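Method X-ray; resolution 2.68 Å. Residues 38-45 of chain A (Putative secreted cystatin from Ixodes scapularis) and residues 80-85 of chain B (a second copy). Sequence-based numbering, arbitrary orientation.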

# COMPACT_ATOMS: atom_id res chain seq x y z
N THR A 38 -15.24 7.93 -22.99
CA THR A 38 -16.67 7.65 -23.08
C THR A 38 -16.95 6.14 -23.12
O THR A 38 -18.00 5.69 -22.67
CB THR A 38 -17.30 8.29 -24.32
OG1 THR A 38 -16.62 7.82 -25.48
CG2 THR A 38 -17.17 9.80 -24.24
N HIS A 39 -16.00 5.37 -23.65
CA HIS A 39 -16.10 3.91 -23.69
C HIS A 39 -15.20 3.22 -22.66
O HIS A 39 -14.24 3.82 -22.16
CB HIS A 39 -15.74 3.38 -25.09
CG HIS A 39 -16.72 3.76 -26.15
ND1 HIS A 39 -16.99 5.07 -26.48
CD2 HIS A 39 -17.51 3.01 -26.95
CE1 HIS A 39 -17.90 5.11 -27.44
NE2 HIS A 39 -18.23 3.87 -27.75
N PHE A 40 -15.50 1.97 -22.36
CA PHE A 40 -14.54 1.15 -21.61
C PHE A 40 -13.32 0.86 -22.46
O PHE A 40 -13.42 0.73 -23.69
CB PHE A 40 -15.15 -0.18 -21.16
CG PHE A 40 -16.23 -0.03 -20.15
CD1 PHE A 40 -15.93 0.21 -18.83
CD2 PHE A 40 -17.56 -0.12 -20.53
CE1 PHE A 40 -16.93 0.35 -17.90
CE2 PHE A 40 -18.56 0.02 -19.60
CZ PHE A 40 -18.24 0.25 -18.29
N ASP A 41 -12.16 0.79 -21.82
CA ASP A 41 -10.98 0.16 -22.41
C ASP A 41 -11.14 -1.32 -22.17
O ASP A 41 -11.84 -1.73 -21.23
CB ASP A 41 -9.69 0.65 -21.78
CG ASP A 41 -9.23 1.97 -22.33
OD1 ASP A 41 -9.80 2.41 -23.36
OD2 ASP A 41 -8.29 2.55 -21.74
N THR A 42 -10.52 -2.14 -23.00
CA THR A 42 -10.55 -3.58 -22.75
C THR A 42 -9.19 -4.21 -23.01
O THR A 42 -8.19 -3.53 -23.28
CB THR A 42 -11.64 -4.27 -23.59
OG1 THR A 42 -11.90 -5.58 -23.05
CG2 THR A 42 -11.21 -4.38 -25.05
N VAL A 43 -9.13 -5.53 -22.89
CA VAL A 43 -7.88 -6.20 -23.13
C VAL A 43 -7.76 -6.66 -24.59
O VAL A 43 -8.55 -7.48 -25.07
CB VAL A 43 -7.73 -7.39 -22.20
CG1 VAL A 43 -6.36 -8.04 -22.36
CG2 VAL A 43 -7.97 -6.94 -20.76
N ALA A 44 -6.80 -6.07 -25.30
CA ALA A 44 -6.36 -6.62 -26.57
C ALA A 44 -5.48 -7.84 -26.29
O ALA A 44 -5.74 -8.92 -26.80
CB ALA A 44 -5.61 -5.58 -27.39
N GLU A 45 -4.45 -7.66 -25.44
CA GLU A 45 -3.56 -8.77 -25.10
C GLU A 45 -2.88 -8.71 -23.76
O GLU A 45 -2.33 -7.68 -23.39
CB GLU A 45 -2.47 -8.91 -26.15
CG GLU A 45 -1.62 -10.11 -25.91
CD GLU A 45 -0.87 -10.52 -27.14
OE1 GLU A 45 -1.45 -11.26 -27.96
OE2 GLU A 45 0.30 -10.08 -27.30
N THR B 80 -18.48 -9.30 -24.63
CA THR B 80 -19.11 -8.44 -25.63
C THR B 80 -18.54 -7.05 -25.68
O THR B 80 -18.81 -6.30 -26.61
CB THR B 80 -20.65 -8.33 -25.42
OG1 THR B 80 -20.94 -7.93 -24.07
CG2 THR B 80 -21.30 -9.67 -25.73
N CYS B 81 -17.75 -6.69 -24.68
CA CYS B 81 -17.00 -5.44 -24.76
C CYS B 81 -15.64 -5.74 -25.38
O CYS B 81 -14.61 -5.72 -24.70
CB CYS B 81 -16.88 -4.79 -23.38
SG CYS B 81 -18.49 -4.49 -22.58
N LEU B 82 -15.65 -6.04 -26.68
CA LEU B 82 -14.46 -6.44 -27.42
C LEU B 82 -13.67 -5.24 -27.93
O LEU B 82 -14.23 -4.14 -28.06
CB LEU B 82 -14.86 -7.36 -28.57
CG LEU B 82 -15.46 -8.68 -28.09
CD1 LEU B 82 -16.12 -9.41 -29.23
CD2 LEU B 82 -14.40 -9.55 -27.43
N PRO B 83 -12.37 -5.43 -28.21
CA PRO B 83 -11.58 -4.29 -28.68
C PRO B 83 -11.95 -3.87 -30.10
O PRO B 83 -11.97 -4.69 -31.00
CB PRO B 83 -10.14 -4.81 -28.61
CG PRO B 83 -10.24 -6.25 -28.75
CD PRO B 83 -11.55 -6.65 -28.11
N LYS B 84 -12.25 -2.59 -30.25
CA LYS B 84 -12.51 -1.95 -31.52
C LYS B 84 -11.37 -2.17 -32.52
O LYS B 84 -10.22 -1.85 -32.23
CB LYS B 84 -12.73 -0.46 -31.28
CG LYS B 84 -13.75 0.17 -32.18
CD LYS B 84 -14.20 1.51 -31.65
CE LYS B 84 -14.84 1.35 -30.28
NZ LYS B 84 -15.29 2.64 -29.68
N ALA B 85 -11.69 -2.72 -33.70
CA ALA B 85 -10.67 -3.08 -34.69
C ALA B 85 -9.80 -1.88 -35.15
O ALA B 85 -8.65 -2.06 -35.55
CB ALA B 85 -11.32 -3.74 -35.86

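The most unusual feature of this contact is the placement of a lysine ammonium group over one face of a histidine ring. NZ of B:Lys84 lies 3.5 Å from CD2 of A:His39, so a charged nitrogen approaches the π surface of the imidazole. Such an approach can be favourable when the ring is neutral, because its π electrons face the positive charge. NZ is also hydrogen-bonded elsewhere in the structure, so the ring need not satisfy it alone. Lysine suits this place through its reach: its CA-to-CB bond points sideways, yet the long chain, with chi2 and chi4 both t, brings its end close to the ring. On the histidine, ND1 is engaged within its own chain, 2.9 Å from OG1 of A:Thr38 in a hydrogen bond. This bond ties the ring to the preceding residue.

The backbones meet as a strand and an irregular segment. Residues A:His39 to A:Val43 are extended, whereas chain B has no regular secondary structure here, and the end-to-end directions of the touching parts differ by 78°. The two therefore cross steeply, and no backbone hydrogen bonds join them. The nearest CA atoms, those of A:Thr42 and B:Pro83, are 6.1 Å apart, and side chains carry much of the contact. The CA-to-CB bonds of A:His39, A:Phe40 and A:Thr42 point toward the other stretch and those of A:Asp41 and A:Val43 away, so the alternation holds from A:Phe40 to A:Val43.

A:Thr42 is at the centre of the packing and uses both halves of its side chain. Its OG1 lies 3.2 Å from the backbone O of B:Cys81, a distance suited to a hydrogen bond, although the hydroxyl proton has another acceptor within reach. Its methyl meets the proline: CG2 of A:Thr42 is 3.5 Å from N of B:Pro83 and 3.7 Å from CB of B:Pro83. Threonine fits because it offers a polar group to a carbonyl and a methyl to a nonpolar ring from one branched carbon.

B:Pro83 suits its place because its backbone nitrogen carries no hydrogen, so the methyl of A:Thr42 can pack against it without leaving a donor unpaired. The ring also extends toward the corner where chain A turns: its CG is 4.2 Å from O of A:Val43 and 4.5 Å from CA of A:Ala44, both loose van der Waals approaches. The two stretches together bury 268 Å², a modest area.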